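Local coordinates for msDPBB_sym2 protein (Synthetic construct, PDB 7DWW) that is a computationally designed double-psi beta-barrel, probably a model of the fold found at the core of RNA polymerase, at residues A[46-51]-A[69-74]; A[20-25]-A[38-43]. All coordinates share one frame; numbering follows the deposited sequence.

Both contacts are apolar and neither has a hydrogen bond between its segments. Interaction 2 lies in the barrel interior, where its three touching residues are all buried. Interaction 1 sits farther out and is partly buried: a helix lies against a strand, with Leu71 and Ala50 inside and Leu74 exposed. Its charged helix residues take no part in the contact with the strand. The two contacts share one sheet. Strand 47-54, used by interaction 1, runs between strands 21-24 and 39-43, the pair that meets in interaction 2. Direct bonds tie them together as well: Ser47 OG lies 2.6 Å from Glu41 OE2, and Val48 pairs through its backbone with Ile42.

Interaction 1. Residues A[46-51]-A[69-74]; sequences SSVIAR and EELMRL
Val48 overlaps two leucines of the helix, one with each of its methyls. Its CG1 meets Leu71 CD1 at 3.5 Å, tighter than a usual van der Waals contact. Its CG2 rests against the end of Leu74, 3.8 Å from CD2 and 3.9 Å from CG. The valine side chain runs at a slant to both leucines. One torsion explains the split: CG1 stands anti to the backbone N (chi1 164°), which puts CG2 beside that N. The other branch of Leu71 goes further along the strand, where CD2 lies 4.1 Å from Ala50 CB. Leu71 therefore spans two strand residues that point to the same face, and it also touches Val22 of strand 21-24. Leu74, about one helical turn on, is exposed and marks the solvent side of the contact. Elsewhere on the helix, Glu70 pairs with Lys19 in a salt bridge. The axes of strand 47-51 and helix 69-74 come within 9.1 Å at 145°, closer to antiparallel than to perpendicular. This is a short helix laid on a barrel strand by its apolar side, as in the double-psi beta-barrel.

Interaction 2. Residues A[20-25]-A[38-43]; sequences NIVRMD and DLVEIM
The torsions of Ile42 and Val22 bring the two side chains together. In Ile42, CG1 is anti to the carbonyl carbon (chi1 -58°), and chi2 is extended at 158°, so CD1 is carried out toward the other strand. In Val22, CG1 is likewise anti to its carbonyl carbon, while CG2 sits between the backbone N and that carbon. The two side chains then meet tip to tip. Ile42 CD1 lies 3.6 Å from Val22 CG1 and 4.0 Å from Val22 CG2, so a single methyl touches both branches of the valine. Val40 adds a looser contact, with its CG2 at 4.3 Å from Val22 CG2. No hydrogen bond joins the segments. The nearest CA atoms, those of Val22 and Val40, are 9.0 Å apart, because strand 47-54 lies between the two strands in the sheet. The contact thus reaches across the inside of a closed double-psi beta-barrel, the fold of this designed protein. Strand 47-54 bonds to both partners: Val22 pairs through the backbone with Arg51 and Ala53, and Ala50 pairs with Val40. Val22 also touches Val65 and Met67 of strand 64-67, whereas Val40 and Ile42 touch Ile85 and Val83 of strand 82-87. Beyond the strand end, Asp25 caps helix 26-32 at its N-terminus, where its OD2 accepts a bond from Leu28 N.

Interaction 1. Residues A[46-51]-A[69-74]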
# COMPACT_ATOMS: atom_id res chain seq x y z
N SER A 46 -2.37 -7.12 12.93
CA SER A 46 -3.74 -6.77 12.58
C SER A 46 -3.87 -6.76 11.05
O SER A 46 -2.95 -7.12 10.31
CB SER A 46 -4.11 -5.42 13.20
OG SER A 46 -5.51 -5.21 13.20
N SER A 47 -5.05 -6.38 10.56
CA SER A 47 -5.29 -6.23 9.13
C SER A 47 -6.25 -5.08 8.90
O SER A 47 -7.03 -4.70 9.78
CB SER A 47 -5.80 -7.52 8.51
OG SER A 47 -6.70 -7.24 7.46
N VAL A 48 -6.17 -4.53 7.69
CA VAL A 48 -6.95 -3.38 7.25
C VAL A 48 -7.20 -3.57 5.76
O VAL A 48 -6.32 -4.08 5.05
CB VAL A 48 -6.20 -2.05 7.53
CG1 VAL A 48 -6.83 -0.92 6.74
CG2 VAL A 48 -6.19 -1.72 9.01
N ILE A 49 -8.36 -3.16 5.28
CA ILE A 49 -8.66 -3.20 3.85
C ILE A 49 -8.68 -1.78 3.32
O ILE A 49 -9.37 -0.91 3.87
CB ILE A 49 -9.98 -3.95 3.60
CG1 ILE A 49 -9.93 -5.33 4.28
CG2 ILE A 49 -10.21 -4.11 2.09
CD1 ILE A 49 -11.25 -6.09 4.30
N ALA A 50 -7.98 -1.55 2.21
CA ALA A 50 -7.78 -0.22 1.65
C ALA A 50 -8.02 -0.31 0.15
O ALA A 50 -8.19 -1.39 -0.40
CB ALA A 50 -6.37 0.29 1.94
N ARG A 51 -7.95 0.81 -0.54
CA ARG A 51 -8.07 0.78 -2.01
C ARG A 51 -6.72 1.17 -2.58
O ARG A 51 -6.03 1.93 -1.95
CB ARG A 51 -9.23 1.66 -2.50
CG ARG A 51 -10.58 1.13 -2.07
CD ARG A 51 -11.78 1.52 -2.92
NE ARG A 51 -12.95 0.80 -2.46
CZ ARG A 51 -13.46 -0.25 -3.06
NH1 ARG A 51 -12.91 -0.70 -4.17
NH2 ARG A 51 -14.52 -0.85 -2.56
N GLU A 69 -0.58 8.35 7.44
CA GLU A 69 -0.11 8.04 8.80
C GLU A 69 -1.22 7.43 9.64
O GLU A 69 -0.97 6.53 10.46
CB GLU A 69 0.47 9.30 9.47
CG GLU A 69 -0.56 10.32 9.94
CD GLU A 69 -1.08 10.00 11.34
OE1 GLU A 69 -2.15 10.53 11.74
OE2 GLU A 69 -0.42 9.20 12.06
N GLU A 70 -2.46 7.88 9.45
CA GLU A 70 -3.51 7.30 10.29
C GLU A 70 -3.81 5.86 9.92
O GLU A 70 -4.08 5.05 10.82
CB GLU A 70 -4.79 8.12 10.23
CG GLU A 70 -5.79 7.64 11.29
CD GLU A 70 -7.04 8.50 11.38
OE1 GLU A 70 -8.09 7.98 11.83
OE2 GLU A 70 -6.97 9.69 11.00
N LEU A 71 -3.73 5.51 8.63
CA LEU A 71 -3.98 4.10 8.23
C LEU A 71 -2.88 3.23 8.85
O LEU A 71 -3.18 2.16 9.31
CB LEU A 71 -4.03 3.97 6.72
CG LEU A 71 -4.56 2.63 6.21
CD1 LEU A 71 -6.01 2.43 6.59
CD2 LEU A 71 -4.36 2.49 4.72
N MET A 72 -1.66 3.74 8.88
CA MET A 72 -0.56 3.02 9.55
C MET A 72 -0.94 2.80 11.02
O MET A 72 -0.79 1.72 11.52
CB MET A 72 0.71 3.86 9.51
CG MET A 72 1.32 3.99 8.16
SD MET A 72 2.88 4.87 8.28
CE MET A 72 2.92 5.69 6.70
N ARG A 73 -1.44 3.84 11.67
CA ARG A 73 -1.81 3.69 13.10
C ARG A 73 -2.93 2.67 13.24
O ARG A 73 -2.91 1.91 14.19
CB ARG A 73 -2.21 5.04 13.70
CG ARG A 73 -1.04 5.89 14.16
CD ARG A 73 -1.48 7.13 14.89
NE ARG A 73 -1.95 8.16 14.01
CZ ARG A 73 -3.16 8.66 14.07
NH1 ARG A 73 -4.00 8.21 14.97
NH2 ARG A 73 -3.52 9.61 13.23
N LEU A 74 -3.89 2.67 12.33
CA LEU A 74 -4.99 1.69 12.44
C LEU A 74 -4.43 0.28 12.32
O LEU A 74 -4.86 -0.56 13.07
CB LEU A 74 -6.00 1.95 11.33
CG LEU A 74 -7.26 1.11 11.42
CD1 LEU A 74 -8.03 1.44 12.68
CD2 LEU A 74 -8.13 1.30 10.20

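Interaction 2. Residues A[20-25]-A[38-43]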
# COMPACT_ATOMS: atom_id res chain seq x y z
N ASN A 20 -7.86 6.28 2.93
CA ASN A 20 -7.87 4.83 2.77
C ASN A 20 -7.30 4.38 1.41
O ASN A 20 -7.56 3.25 0.97
CB ASN A 20 -9.29 4.30 2.97
CG ASN A 20 -10.24 4.75 1.88
OD1 ASN A 20 -10.15 5.87 1.37
ND2 ASN A 20 -11.17 3.89 1.54
N ILE A 21 -6.52 5.23 0.75
CA ILE A 21 -5.87 4.88 -0.51
C ILE A 21 -4.41 4.57 -0.23
O ILE A 21 -3.71 5.38 0.39
CB ILE A 21 -5.97 6.02 -1.53
CG1 ILE A 21 -7.42 6.28 -1.92
CG2 ILE A 21 -5.05 5.75 -2.74
CD1 ILE A 21 -8.18 5.03 -2.19
N VAL A 22 -3.95 3.42 -0.68
CA VAL A 22 -2.53 3.11 -0.63
C VAL A 22 -2.00 3.15 -2.06
O VAL A 22 -2.73 2.90 -3.02
CB VAL A 22 -2.25 1.75 0.05
CG1 VAL A 22 -2.76 1.78 1.49
CG2 VAL A 22 -2.87 0.62 -0.73
N ARG A 23 -0.70 3.46 -2.20
CA ARG A 23 -0.12 3.74 -3.50
C ARG A 23 1.04 2.78 -3.74
O ARG A 23 1.94 2.68 -2.90
CB ARG A 23 0.32 5.20 -3.62
CG ARG A 23 -0.85 6.19 -3.29
CD ARG A 23 -0.56 7.63 -3.74
NE ARG A 23 -0.79 7.81 -5.17
CZ ARG A 23 -1.96 8.14 -5.71
NH1 ARG A 23 -3.00 8.36 -4.93
NH2 ARG A 23 -2.08 8.26 -7.03
N MET A 24 0.98 2.08 -4.86
CA MET A 24 1.91 1.03 -5.27
C MET A 24 2.33 1.30 -6.71
O MET A 24 1.54 1.81 -7.51
CB MET A 24 1.24 -0.35 -5.20
CG MET A 24 0.77 -0.74 -3.81
SD MET A 24 -0.30 -2.20 -3.91
CE MET A 24 0.83 -3.31 -4.74
N ASP A 25 3.56 0.94 -7.06
CA ASP A 25 4.02 1.19 -8.43
C ASP A 25 3.36 0.22 -9.40
O ASP A 25 2.85 -0.86 -9.03
CB ASP A 25 5.55 1.09 -8.54
CG ASP A 25 6.05 -0.32 -8.36
OD1 ASP A 25 6.29 -0.74 -7.21
OD2 ASP A 25 6.12 -1.04 -9.37
N ASP A 38 -8.96 -0.99 -6.88
CA ASP A 38 -9.31 -2.30 -6.30
C ASP A 38 -9.11 -2.30 -4.78
O ASP A 38 -8.31 -1.55 -4.29
CB ASP A 38 -8.43 -3.41 -6.87
CG ASP A 38 -8.84 -3.96 -8.22
OD1 ASP A 38 -9.97 -3.74 -8.60
OD2 ASP A 38 -8.01 -4.58 -8.86
N LEU A 39 -9.88 -3.12 -4.09
CA LEU A 39 -9.66 -3.34 -2.66
C LEU A 39 -8.51 -4.32 -2.46
O LEU A 39 -8.39 -5.31 -3.21
CB LEU A 39 -10.90 -3.92 -2.00
CG LEU A 39 -12.14 -3.08 -1.73
CD1 LEU A 39 -13.14 -4.00 -1.14
CD2 LEU A 39 -11.82 -1.95 -0.76
N VAL A 40 -7.67 -4.07 -1.44
CA VAL A 40 -6.60 -4.96 -1.04
C VAL A 40 -6.64 -5.00 0.46
O VAL A 40 -7.09 -4.05 1.11
CB VAL A 40 -5.19 -4.49 -1.51
CG1 VAL A 40 -5.06 -4.60 -3.04
CG2 VAL A 40 -4.88 -3.12 -0.98
N GLU A 41 -6.17 -6.11 1.03
CA GLU A 41 -6.02 -6.27 2.46
C GLU A 41 -4.53 -6.15 2.81
O GLU A 41 -3.68 -6.74 2.12
CB GLU A 41 -6.60 -7.62 2.92
CG GLU A 41 -6.37 -7.99 4.38
CD GLU A 41 -7.19 -9.19 4.84
OE1 GLU A 41 -7.64 -9.96 3.97
OE2 GLU A 41 -7.40 -9.36 6.06
N ILE A 42 -4.22 -5.37 3.84
CA ILE A 42 -2.85 -5.12 4.25
C ILE A 42 -2.69 -5.62 5.67
O ILE A 42 -3.45 -5.25 6.56
CB ILE A 42 -2.49 -3.63 4.17
CG1 ILE A 42 -2.69 -3.13 2.74
CG2 ILE A 42 -1.03 -3.43 4.62
CD1 ILE A 42 -2.88 -1.64 2.63
N MET A 43 -1.69 -6.48 5.88
CA MET A 43 -1.53 -7.17 7.15
C MET A 43 -0.10 -7.07 7.67
O MET A 43 0.88 -7.02 6.89
CB MET A 43 -1.88 -8.66 7.04
CG MET A 43 -2.98 -8.97 6.05
SD MET A 43 -3.22 -10.74 5.84
CE MET A 43 -3.01 -11.30 7.53